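Local coordinates for beta-glucuronidase (Dictyoglomus thermophilum, PDB 6XXW), which probably hydrolyses beta-D-glucuronides to release glucuronic acid, as a family 2 glycoside hydrolase with a TIM-barrel domain, at residues Ile360-Ala365 / Met410-Asn415; Arg442-Val447 / Tyr460-Cys465; His341-Glu346 / Arg396-Arg401; His390-Met395 / Phe428-Glu433. All coordinates share one frame; numbering follows the deposited sequence.

Interaction 1: residues Ile360-Ala365 / Met410-Asn415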
# COMPACT_ATOMS: atom_id res chain seq x y z
N ILE A 360 -25.47 -18.92 11.88
CA ILE A 360 -25.33 -19.24 13.29
C ILE A 360 -25.39 -17.91 14.02
O ILE A 360 -24.47 -17.10 13.91
CB ILE A 360 -24.00 -19.96 13.59
CG1 ILE A 360 -23.86 -21.24 12.75
CG2 ILE A 360 -23.89 -20.29 15.08
CD1 ILE A 360 -22.44 -21.82 12.72
N GLU A 361 -26.46 -17.66 14.77
CA GLU A 361 -26.58 -16.38 15.44
C GLU A 361 -26.14 -16.50 16.89
O GLU A 361 -26.53 -17.43 17.59
CB GLU A 361 -27.99 -15.80 15.35
CG GLU A 361 -28.03 -14.40 15.94
CD GLU A 361 -29.19 -13.59 15.42
OE1 GLU A 361 -30.28 -14.18 15.27
OE2 GLU A 361 -29.00 -12.38 15.18
N GLU A 362 -25.31 -15.55 17.32
CA GLU A 362 -24.54 -15.65 18.55
C GLU A 362 -24.92 -14.54 19.52
O GLU A 362 -25.07 -13.37 19.13
CB GLU A 362 -23.05 -15.58 18.22
CG GLU A 362 -22.13 -15.74 19.40
CD GLU A 362 -20.73 -16.05 18.95
OE1 GLU A 362 -20.49 -17.21 18.54
OE2 GLU A 362 -19.89 -15.12 19.00
N ALA A 363 -25.07 -14.92 20.79
CA ALA A 363 -25.27 -13.97 21.87
C ALA A 363 -23.98 -13.21 22.17
O ALA A 363 -22.88 -13.72 21.92
CB ALA A 363 -25.75 -14.71 23.13
N PRO A 364 -24.09 -12.01 22.75
CA PRO A 364 -22.90 -11.16 22.93
C PRO A 364 -22.00 -11.54 24.10
O PRO A 364 -21.34 -10.66 24.67
CB PRO A 364 -23.49 -9.76 23.15
CG PRO A 364 -24.96 -9.91 23.11
CD PRO A 364 -25.31 -11.34 23.23
N ALA A 365 -21.94 -12.83 24.46
CA ALA A 365 -21.11 -13.30 25.56
C ALA A 365 -19.68 -13.56 25.06
O ALA A 365 -19.18 -14.69 25.00
CB ALA A 365 -21.71 -14.54 26.20
N MET A 410 -28.94 -22.20 14.00
CA MET A 410 -28.22 -22.61 15.21
C MET A 410 -28.00 -21.38 16.07
O MET A 410 -27.77 -20.28 15.55
CB MET A 410 -26.86 -23.26 14.88
CG MET A 410 -26.09 -23.75 16.10
SD MET A 410 -25.06 -25.21 15.83
CE MET A 410 -23.88 -24.62 14.58
N TRP A 411 -28.05 -21.57 17.38
CA TRP A 411 -27.72 -20.52 18.34
C TRP A 411 -26.35 -20.78 18.94
O TRP A 411 -26.05 -21.92 19.36
CB TRP A 411 -28.75 -20.44 19.47
CG TRP A 411 -30.20 -20.30 19.03
CD1 TRP A 411 -31.18 -21.24 19.16
CD2 TRP A 411 -30.82 -19.15 18.43
NE1 TRP A 411 -32.37 -20.76 18.66
CE2 TRP A 411 -32.18 -19.48 18.21
CE3 TRP A 411 -30.36 -17.89 18.05
CZ2 TRP A 411 -33.08 -18.59 17.61
CZ3 TRP A 411 -31.27 -16.98 17.45
CH2 TRP A 411 -32.61 -17.35 17.25
N SER A 412 -25.53 -19.74 19.04
CA SER A 412 -24.25 -19.80 19.75
C SER A 412 -24.37 -19.02 21.05
O SER A 412 -24.73 -17.85 21.03
CB SER A 412 -23.10 -19.25 18.91
OG SER A 412 -21.91 -19.23 19.68
N VAL A 413 -24.10 -19.68 22.18
CA VAL A 413 -24.32 -19.00 23.45
C VAL A 413 -23.14 -18.14 23.90
O VAL A 413 -23.32 -17.27 24.76
CB VAL A 413 -24.69 -19.99 24.58
CG1 VAL A 413 -26.00 -20.74 24.24
CG2 VAL A 413 -23.56 -20.96 24.87
N ALA A 414 -21.95 -18.33 23.33
CA ALA A 414 -20.77 -17.56 23.73
C ALA A 414 -19.63 -17.79 22.75
O ALA A 414 -19.65 -18.73 21.95
CB ALA A 414 -20.31 -17.93 25.15
N ASN A 415 -18.62 -16.93 22.84
CA ASN A 415 -17.40 -17.05 22.04
C ASN A 415 -16.18 -16.95 22.95
O ASN A 415 -15.95 -15.89 23.55
CB ASN A 415 -17.32 -15.97 20.96
CG ASN A 415 -16.06 -16.08 20.12
OD1 ASN A 415 -16.02 -16.86 19.16
ND2 ASN A 415 -15.03 -15.31 20.47
O HOH W 1 -16.62 -15.09 26.05

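Interaction 2: residues Arg442-Val447 / Tyr460-Cys465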
# COMPACT_ATOMS: atom_id res chain seq x y z
N ARG A 442 -33.94 -25.61 17.05
CA ARG A 442 -32.63 -25.38 16.46
C ARG A 442 -31.53 -25.89 17.38
O ARG A 442 -31.63 -25.73 18.60
CB ARG A 442 -32.38 -23.88 16.18
CG ARG A 442 -33.37 -23.22 15.23
CD ARG A 442 -33.14 -21.73 15.21
NE ARG A 442 -33.85 -21.08 14.11
CZ ARG A 442 -35.10 -20.66 14.18
NH1 ARG A 442 -35.78 -20.83 15.32
NH2 ARG A 442 -35.67 -20.08 13.12
N PRO A 443 -30.46 -26.45 16.83
CA PRO A 443 -29.34 -26.88 17.67
C PRO A 443 -28.65 -25.70 18.32
O PRO A 443 -28.83 -24.53 17.94
CB PRO A 443 -28.41 -27.59 16.68
CG PRO A 443 -28.75 -27.02 15.36
CD PRO A 443 -30.23 -26.75 15.40
N ILE A 444 -27.84 -26.03 19.33
CA ILE A 444 -27.12 -25.06 20.14
C ILE A 444 -25.63 -25.40 20.11
O ILE A 444 -25.26 -26.57 20.15
CB ILE A 444 -27.64 -25.07 21.59
CG1 ILE A 444 -29.11 -24.67 21.62
CG2 ILE A 444 -26.78 -24.16 22.47
CD1 ILE A 444 -29.77 -24.96 22.94
N THR A 445 -24.78 -24.36 20.05
CA THR A 445 -23.34 -24.53 20.14
C THR A 445 -22.76 -23.49 21.10
O THR A 445 -23.47 -22.62 21.62
CB THR A 445 -22.65 -24.42 18.76
OG1 THR A 445 -21.26 -24.77 18.85
CG2 THR A 445 -22.76 -23.02 18.23
N ILE A 446 -21.47 -23.62 21.35
CA ILE A 446 -20.66 -22.60 22.01
C ILE A 446 -19.30 -22.62 21.32
O ILE A 446 -18.79 -23.69 20.98
CB ILE A 446 -20.52 -22.83 23.53
CG1 ILE A 446 -19.72 -21.67 24.16
CG2 ILE A 446 -19.81 -24.17 23.85
CD1 ILE A 446 -19.80 -21.62 25.68
N VAL A 447 -18.73 -21.44 21.08
CA VAL A 447 -17.51 -21.35 20.28
C VAL A 447 -16.32 -21.29 21.24
O VAL A 447 -16.24 -20.41 22.10
CB VAL A 447 -17.53 -20.16 19.32
CG1 VAL A 447 -16.21 -20.08 18.54
CG2 VAL A 447 -18.71 -20.29 18.33
N TYR A 460 -22.15 -30.13 26.80
CA TYR A 460 -23.57 -29.81 26.91
C TYR A 460 -24.20 -29.28 25.62
O TYR A 460 -25.41 -29.06 25.61
CB TYR A 460 -23.80 -28.79 28.03
CG TYR A 460 -23.40 -29.28 29.42
CD1 TYR A 460 -24.14 -30.27 30.07
CD2 TYR A 460 -22.27 -28.77 30.06
CE1 TYR A 460 -23.77 -30.71 31.34
CE2 TYR A 460 -21.91 -29.20 31.33
CZ TYR A 460 -22.67 -30.19 31.96
OH TYR A 460 -22.31 -30.62 33.22
N VAL A 461 -23.44 -29.06 24.54
CA VAL A 461 -24.03 -28.50 23.32
C VAL A 461 -24.25 -29.57 22.26
O VAL A 461 -23.88 -30.74 22.44
CB VAL A 461 -23.17 -27.35 22.78
CG1 VAL A 461 -23.04 -26.24 23.84
CG2 VAL A 461 -21.81 -27.84 22.35
N ASP A 462 -24.87 -29.19 21.13
CA ASP A 462 -25.18 -30.13 20.05
C ASP A 462 -24.06 -30.25 19.03
O ASP A 462 -23.86 -31.33 18.46
CB ASP A 462 -26.45 -29.69 19.31
CG ASP A 462 -27.68 -29.73 20.19
OD1 ASP A 462 -27.92 -30.78 20.83
OD2 ASP A 462 -28.39 -28.71 20.25
N VAL A 463 -23.35 -29.16 18.77
CA VAL A 463 -22.29 -29.11 17.76
C VAL A 463 -21.11 -28.40 18.39
O VAL A 463 -21.29 -27.40 19.10
CB VAL A 463 -22.75 -28.38 16.48
CG1 VAL A 463 -21.59 -28.21 15.48
CG2 VAL A 463 -23.91 -29.11 15.84
N ILE A 464 -19.90 -28.91 18.15
CA ILE A 464 -18.67 -28.30 18.67
C ILE A 464 -18.15 -27.29 17.67
O ILE A 464 -17.99 -27.60 16.48
CB ILE A 464 -17.60 -29.37 18.96
CG1 ILE A 464 -18.14 -30.42 19.94
CG2 ILE A 464 -16.30 -28.72 19.46
CD1 ILE A 464 -17.86 -30.14 21.38
N CYS A 465 -17.86 -26.09 18.15
CA CYS A 465 -17.21 -25.05 17.34
C CYS A 465 -15.88 -24.71 18.00
O CYS A 465 -15.85 -24.25 19.15
CB CYS A 465 -18.10 -23.81 17.23
SG CYS A 465 -19.56 -23.98 16.16
O HOH W 2 -18.33 -26.29 21.23

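Interaction 3: residues His341-Glu346 / Arg396-Arg401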
# COMPACT_ATOMS: atom_id res chain seq x y z
N HIS A 341 -19.85 -11.07 17.13
CA HIS A 341 -20.11 -11.90 18.31
C HIS A 341 -21.31 -11.34 19.06
O HIS A 341 -21.21 -11.00 20.23
CB HIS A 341 -18.90 -11.91 19.26
CG HIS A 341 -17.63 -12.41 18.64
ND1 HIS A 341 -17.47 -13.72 18.24
CD2 HIS A 341 -16.47 -11.78 18.36
CE1 HIS A 341 -16.26 -13.88 17.74
NE2 HIS A 341 -15.63 -12.71 17.79
N TYR A 342 -22.44 -11.20 18.37
CA TYR A 342 -23.60 -10.51 18.92
C TYR A 342 -24.70 -10.66 17.88
O TYR A 342 -24.41 -10.95 16.71
CB TYR A 342 -23.29 -9.03 19.21
CG TYR A 342 -22.37 -8.41 18.17
CD1 TYR A 342 -22.87 -7.99 16.94
CD2 TYR A 342 -21.01 -8.27 18.41
CE1 TYR A 342 -22.03 -7.44 15.97
CE2 TYR A 342 -20.15 -7.73 17.44
CZ TYR A 342 -20.66 -7.33 16.23
OH TYR A 342 -19.81 -6.79 15.30
N PRO A 343 -25.96 -10.47 18.26
CA PRO A 343 -27.02 -10.50 17.25
C PRO A 343 -26.80 -9.36 16.26
O PRO A 343 -26.41 -8.25 16.63
CB PRO A 343 -28.31 -10.32 18.06
CG PRO A 343 -27.93 -10.82 19.46
CD PRO A 343 -26.51 -10.38 19.63
N TYR A 344 -27.05 -9.66 14.99
CA TYR A 344 -26.95 -8.62 13.97
C TYR A 344 -28.30 -7.94 13.79
O TYR A 344 -29.31 -8.30 14.42
CB TYR A 344 -26.43 -9.20 12.65
CG TYR A 344 -24.96 -9.59 12.63
CD1 TYR A 344 -24.15 -9.41 13.76
CD2 TYR A 344 -24.38 -10.14 11.48
CE1 TYR A 344 -22.78 -9.79 13.74
CE2 TYR A 344 -23.04 -10.51 11.45
CZ TYR A 344 -22.24 -10.33 12.58
OH TYR A 344 -20.92 -10.73 12.51
N SER A 345 -28.33 -6.93 12.94
CA SER A 345 -29.58 -6.28 12.60
C SER A 345 -30.54 -7.27 11.96
O SER A 345 -30.13 -8.19 11.24
CB SER A 345 -29.33 -5.12 11.65
OG SER A 345 -28.87 -5.61 10.41
N GLU A 346 -31.84 -7.08 12.23
CA GLU A 346 -32.87 -7.89 11.58
C GLU A 346 -32.75 -7.82 10.07
O GLU A 346 -32.99 -8.82 9.38
CB GLU A 346 -34.26 -7.42 12.03
CG GLU A 346 -34.41 -7.33 13.55
CD GLU A 346 -34.37 -5.90 14.11
OE1 GLU A 346 -33.32 -5.21 13.95
OE2 GLU A 346 -35.38 -5.49 14.74
N ARG A 396 -33.73 -14.74 25.69
CA ARG A 396 -35.17 -14.60 25.48
C ARG A 396 -35.47 -13.53 24.44
O ARG A 396 -36.30 -13.75 23.55
CB ARG A 396 -35.87 -14.29 26.81
CG ARG A 396 -35.67 -15.36 27.86
CD ARG A 396 -36.26 -14.98 29.22
NE ARG A 396 -35.80 -15.87 30.30
CZ ARG A 396 -35.27 -15.44 31.44
NH1 ARG A 396 -35.11 -14.14 31.65
NH2 ARG A 396 -34.89 -16.31 32.37
N GLU A 397 -34.79 -12.38 24.52
CA GLU A 397 -35.02 -11.31 23.54
C GLU A 397 -34.60 -11.73 22.14
O GLU A 397 -35.22 -11.35 21.14
CB GLU A 397 -34.25 -10.05 23.94
CG GLU A 397 -34.71 -9.36 25.22
CD GLU A 397 -33.91 -8.09 25.52
OE1 GLU A 397 -33.52 -7.37 24.57
OE2 GLU A 397 -33.68 -7.79 26.72
N LEU A 398 -33.50 -12.48 22.06
CA LEU A 398 -32.94 -12.84 20.76
C LEU A 398 -33.82 -13.86 20.05
O LEU A 398 -34.14 -13.70 18.87
CB LEU A 398 -31.53 -13.39 20.97
CG LEU A 398 -30.83 -14.04 19.78
CD1 LEU A 398 -30.67 -13.06 18.63
CD2 LEU A 398 -29.48 -14.60 20.23
N ILE A 399 -34.24 -14.90 20.76
CA ILE A 399 -35.12 -15.89 20.16
C ILE A 399 -36.48 -15.27 19.82
O ILE A 399 -37.06 -15.55 18.77
CB ILE A 399 -35.24 -17.11 21.09
CG1 ILE A 399 -33.86 -17.80 21.16
CG2 ILE A 399 -36.33 -18.06 20.62
CD1 ILE A 399 -33.78 -18.92 22.18
N ALA A 400 -36.99 -14.38 20.69
CA ALA A 400 -38.26 -13.73 20.38
C ALA A 400 -38.15 -12.90 19.10
O ALA A 400 -39.11 -12.82 18.32
CB ALA A 400 -38.71 -12.85 21.55
N ARG A 401 -37.00 -12.28 18.87
CA ARG A 401 -36.86 -11.46 17.67
C ARG A 401 -36.74 -12.33 16.42
O ARG A 401 -37.36 -12.03 15.39
CB ARG A 401 -35.65 -10.54 17.77
CG ARG A 401 -35.66 -9.42 16.73
CD ARG A 401 -34.31 -8.72 16.67
NE ARG A 401 -33.28 -9.57 16.08
CZ ARG A 401 -32.03 -9.18 15.85
NH1 ARG A 401 -31.65 -7.94 16.14
NH2 ARG A 401 -31.16 -10.04 15.33

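Interaction 4: residues His390-Met395 / Phe428-Glu433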
# COMPACT_ATOMS: atom_id res chain seq x y z
N HIS A 390 -28.68 -11.32 33.02
CA HIS A 390 -28.70 -10.56 31.77
C HIS A 390 -28.58 -11.49 30.57
O HIS A 390 -29.30 -11.34 29.57
CB HIS A 390 -27.56 -9.53 31.75
CG HIS A 390 -27.49 -8.73 30.49
ND1 HIS A 390 -28.49 -7.88 30.09
CD2 HIS A 390 -26.52 -8.64 29.54
CE1 HIS A 390 -28.16 -7.30 28.94
NE2 HIS A 390 -26.96 -7.75 28.59
N HIS A 391 -27.67 -12.47 30.64
CA HIS A 391 -27.50 -13.42 29.55
C HIS A 391 -28.80 -14.16 29.25
O HIS A 391 -29.18 -14.33 28.08
CB HIS A 391 -26.38 -14.39 29.92
CG HIS A 391 -25.74 -15.09 28.75
ND1 HIS A 391 -24.47 -15.63 28.82
CD2 HIS A 391 -26.20 -15.37 27.51
CE1 HIS A 391 -24.17 -16.21 27.67
NE2 HIS A 391 -25.19 -16.05 26.85
N LEU A 392 -29.51 -14.60 30.30
CA LEU A 392 -30.77 -15.30 30.09
C LEU A 392 -31.82 -14.39 29.47
O LEU A 392 -32.59 -14.82 28.61
CB LEU A 392 -31.29 -15.87 31.42
CG LEU A 392 -30.39 -16.92 32.09
CD1 LEU A 392 -30.83 -17.16 33.55
CD2 LEU A 392 -30.34 -18.22 31.29
N GLU A 393 -31.90 -13.14 29.93
CA GLU A 393 -32.83 -12.20 29.29
C GLU A 393 -32.45 -11.96 27.83
O GLU A 393 -33.33 -11.82 26.97
CB GLU A 393 -32.86 -10.89 30.08
CG GLU A 393 -33.32 -11.09 31.53
CD GLU A 393 -33.54 -9.79 32.29
OE1 GLU A 393 -32.55 -9.13 32.65
OE2 GLU A 393 -34.72 -9.44 32.54
N ILE A 394 -31.15 -11.92 27.54
CA ILE A 394 -30.69 -11.73 26.16
C ILE A 394 -31.18 -12.88 25.27
O ILE A 394 -31.69 -12.66 24.17
CB ILE A 394 -29.16 -11.60 26.11
CG1 ILE A 394 -28.72 -10.23 26.63
CG2 ILE A 394 -28.64 -11.87 24.69
CD1 ILE A 394 -29.43 -9.07 25.99
N MET A 395 -30.99 -14.12 25.73
CA MET A 395 -31.46 -15.26 24.94
C MET A 395 -32.96 -15.18 24.69
O MET A 395 -33.43 -15.52 23.60
CB MET A 395 -31.11 -16.59 25.64
CG MET A 395 -29.64 -16.82 25.96
SD MET A 395 -28.53 -16.50 24.55
CE MET A 395 -29.18 -17.63 23.32
N PHE A 428 -22.98 -21.92 32.29
CA PHE A 428 -23.43 -22.22 30.93
C PHE A 428 -24.47 -23.34 30.89
O PHE A 428 -25.32 -23.35 30.00
CB PHE A 428 -22.22 -22.56 30.06
CG PHE A 428 -21.54 -21.33 29.51
CD1 PHE A 428 -22.21 -20.51 28.60
CD2 PHE A 428 -20.27 -20.96 29.93
CE1 PHE A 428 -21.60 -19.36 28.09
CE2 PHE A 428 -19.65 -19.81 29.44
CZ PHE A 428 -20.33 -19.01 28.51
N ARG A 429 -24.44 -24.27 31.85
CA ARG A 429 -25.56 -25.20 31.97
C ARG A 429 -26.89 -24.46 32.01
O ARG A 429 -27.85 -24.84 31.34
CB ARG A 429 -25.39 -26.08 33.21
CG ARG A 429 -24.52 -27.31 32.99
CD ARG A 429 -24.09 -27.94 34.32
NE ARG A 429 -25.25 -28.37 35.09
CZ ARG A 429 -25.62 -29.64 35.26
NH1 ARG A 429 -24.90 -30.61 34.72
NH2 ARG A 429 -26.70 -29.92 35.97
N ARG A 430 -26.96 -23.38 32.80
CA ARG A 430 -28.21 -22.64 32.90
C ARG A 430 -28.53 -21.90 31.61
O ARG A 430 -29.70 -21.84 31.19
CB ARG A 430 -28.14 -21.65 34.07
CG ARG A 430 -27.94 -22.31 35.43
CD ARG A 430 -28.63 -21.51 36.54
NE ARG A 430 -29.81 -20.80 36.06
CZ ARG A 430 -31.00 -21.38 35.85
NH1 ARG A 430 -31.17 -22.67 36.08
NH2 ARG A 430 -32.02 -20.65 35.40
N VAL A 431 -27.52 -21.30 30.97
CA VAL A 431 -27.75 -20.60 29.71
C VAL A 431 -28.24 -21.59 28.66
O VAL A 431 -29.23 -21.35 27.95
CB VAL A 431 -26.47 -19.90 29.23
CG1 VAL A 431 -26.64 -19.38 27.82
CG2 VAL A 431 -26.11 -18.76 30.17
N ILE A 432 -27.55 -22.73 28.55
CA ILE A 432 -27.90 -23.71 27.53
C ILE A 432 -29.29 -24.28 27.79
O ILE A 432 -30.10 -24.45 26.86
CB ILE A 432 -26.83 -24.80 27.47
CG1 ILE A 432 -25.52 -24.20 26.94
CG2 ILE A 432 -27.32 -25.99 26.65
CD1 ILE A 432 -24.27 -25.09 27.11
N GLU A 433 -29.59 -24.58 29.05
CA GLU A 433 -30.90 -25.13 29.38
C GLU A 433 -32.02 -24.17 29.01
O GLU A 433 -33.06 -24.58 28.49
CB GLU A 433 -30.97 -25.48 30.86
CG GLU A 433 -32.25 -26.17 31.27
CD GLU A 433 -32.15 -26.77 32.67
OE1 GLU A 433 -31.16 -27.49 32.94
OE2 GLU A 433 -33.05 -26.51 33.49

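Interaction 1: residues Ile360-Ala365 / Met410-Asn415
Ser412 and Glu362 face each other from neighbouring parallel strands, their CA atoms 4.3 Å apart, and both side chains lie on the sheet face that also carries Ile360 and Met410. The axes of the short segments 360-362 and 410-415 approach to 4.6 Å at 30°, the twist expected of adjacent strands in a TIM barrel. The backbone of Ser412 is bonded twice to the facing segment: its N donates to Glu361 O at 2.9 Å with an N-H...O angle of 169°, and its O accepts from Ala363 N.

The side chain of Glu362 leaves with CG anti to the backbone N (chi1 -177°) and stays extended, which carries the carboxylate past the serine toward the strand end. Ser412 OG donates to Glu362 OE1 at 2.7 Å, meeting it on the anti side and out of the carboxylate plane. The other oxygen, Glu362 OE2, lies 3.3 Å from CB of Asn415. Ile360 lies alongside Met410, CD1 to CE 3.7 Å, while its second branch, CG2, reaches Ser412 CB at 4.0 Å. Further on, Asn415 N donates to Ala365 O, and a water donates to both Ala365 O and Asn415 O.

Glu362 OE1 also forms a salt bridge with Arg338, and OE2 is hydrogen-bonded to His341. Asn415 OD1 bonds Arg338, and ND2 a TRS molecule, probably from the crystallisation liquor. Surrounded by a hydroxyl, a guanidinium and an imidazole, the buried carboxylate is likely to be fixed in rotation by them, consistent with an ordered polar lining of a pocket.

Interaction 2: residues Arg442-Val447 / Tyr460-Cys465
Asp462 meets Ile444 of strand 444-448, which runs parallel to strand 463-467 in the TIM barrel, the segment axes 19° apart. Its CB rests 3.4 Å from Ile444 O and also borders the Pro443 ring. CG stands beside the backbone N and anti to the carbonyl carbon (chi1 -64°), which directs the carboxylate at Ile444 N. At the tip, OD2 accepts from Ile444 N at 2.9 Å through its anti lone pair, and it lies close to Pro443 CA. Since Asp462 N in turn donates to Ile444 O at 2.8 Å, one residue grips both the N-H and the carbonyl of Ile444.

Val461 packs next to this grip, its CG1 3.8 Å from Ile446 CG2 with the two side chains nearly perpendicular. Further along, Ile446 N stays 4.4 Å from Val463 O, and the Thr445 hydroxyl takes its place: OG1 gives a 2.6 Å hydrogen bond to Val463 O, arriving from above the carbonyl plane. Ile446 N is buried with no partner in the model, whereas the strands are bridged next to it by a water that donates to Ile446 O at 2.7 Å and accepts from Cys465 N.

Interaction 3: residues His341-Glu346 / Arg396-Arg401
The loop 341-346 passes the helical segment 396-401 with CA atoms 7.3 Å apart at Pro343 and Leu398 and 8.1 Å apart at Glu346 and Arg401, so side chains have to span the gap. At the first point the bridge is apolar: Leu398 CD1 sits 3.6 Å from Pro343 CG, with CB of the same ring nearly as close.

At the second, Arg401 does most of the work. Its chain runs extended until a bend at chi3 (71°), which turns the guanidinium toward the loop backbone. Both terminal nitrogens then converge on one carbonyl. Arg401 NH2 donates to Tyr344 O at 2.7 Å with an N-H...O angle of 138°, and NH1 makes a weak second bond to the same oxygen, which lies at the guanidinium edge. Glu346 CG lies over one face of the guanidinium, 3.6 Å from Arg401 NE, and the carboxylate plane is only 8° from that of the guanidinium. The OE1 to NH1 distance between Glu346 and Arg401, 3.9 Å, makes this a long salt bridge, with the oxygen well out of the guanidinium plane and no N-H aimed at it. Arg401 NH2 also forms a salt bridge with Glu361. A methionine at Arg401 would probably leave Tyr344 O without its two donors and Glu361 without this countercharge.

Ser345, at the N-cap position, starts helix 346-355 just beyond the gripped carbonyl. The arrangement thus belongs to the TIM barrel, where the loop from strand 336-338 to its helix is fastened to the last turns of the next barrel helix, 385-402.

Interaction 4: residues His390-Met395 / Phe428-Glu433
Two neighbouring helices of the TIM-barrel outer layer, 385-402 and 422-438, meet here through His391, Leu392 and Val431, their segment axes 9.9 Å apart and nearly parallel, with a signed crossing angle of -17°.

Val431 points at the partner helix and sets both methyls over one face of the His391 ring. CG2 lies 3.9 Å from the ring centroid and 17° off its normal, a CH-pi contact, while CG1 is 3.8 Å from NE2 of the histidine. Both ring nitrogens have polar partners: ND1 is hydrogen-bonded to Tyr427 OH, and NE2 makes a weak hydrogen bond to Val413 O. Together these would tend to hold the ring's rotation and present its flat face to the valine. Phe428 CE1 approaches His391 CE1 obliquely at 4.1 Å. An alanine in place of His391 would probably open a gap over the Val431 methyls and deprive Tyr427 OH of its imidazole partner.

The next residue, Leu392, lays its CD2 on the backbone of the other helix, 3.7 Å from Arg430 O and close to Val431 CA, and its CD1 meets the guanidinium edge of Arg430 at NH2. Met395 CG touches Val431 CG1 more distantly, at 4.4 Å.

On the barrel side, Phe428 and Val431 pack on Val413 of strand 408-415, while Met395 touches Ala363 and His391 touches Ala365, just after strand 358-362.

In the fold
From the N terminus, the first segment met is 341-346, and interaction 3 closes a loop from there to helix 385-402. Interaction 1 opens inside that span at 360-365 and closes beyond it at 410-415, so the two cross. Interaction 4 opens within both, at 390-395 on the same helix, and crosses each by closing at 428-433. Only after these three have closed does interaction 2 form, a short excursion from 442-447 to 460-465. Interactions 1 and 2 continue one barrel sheet because strands 408-415 and 444-448 are neighbours, whereas interactions 3 and 4 tie helix 385-402 to a preceding loop and a following helix.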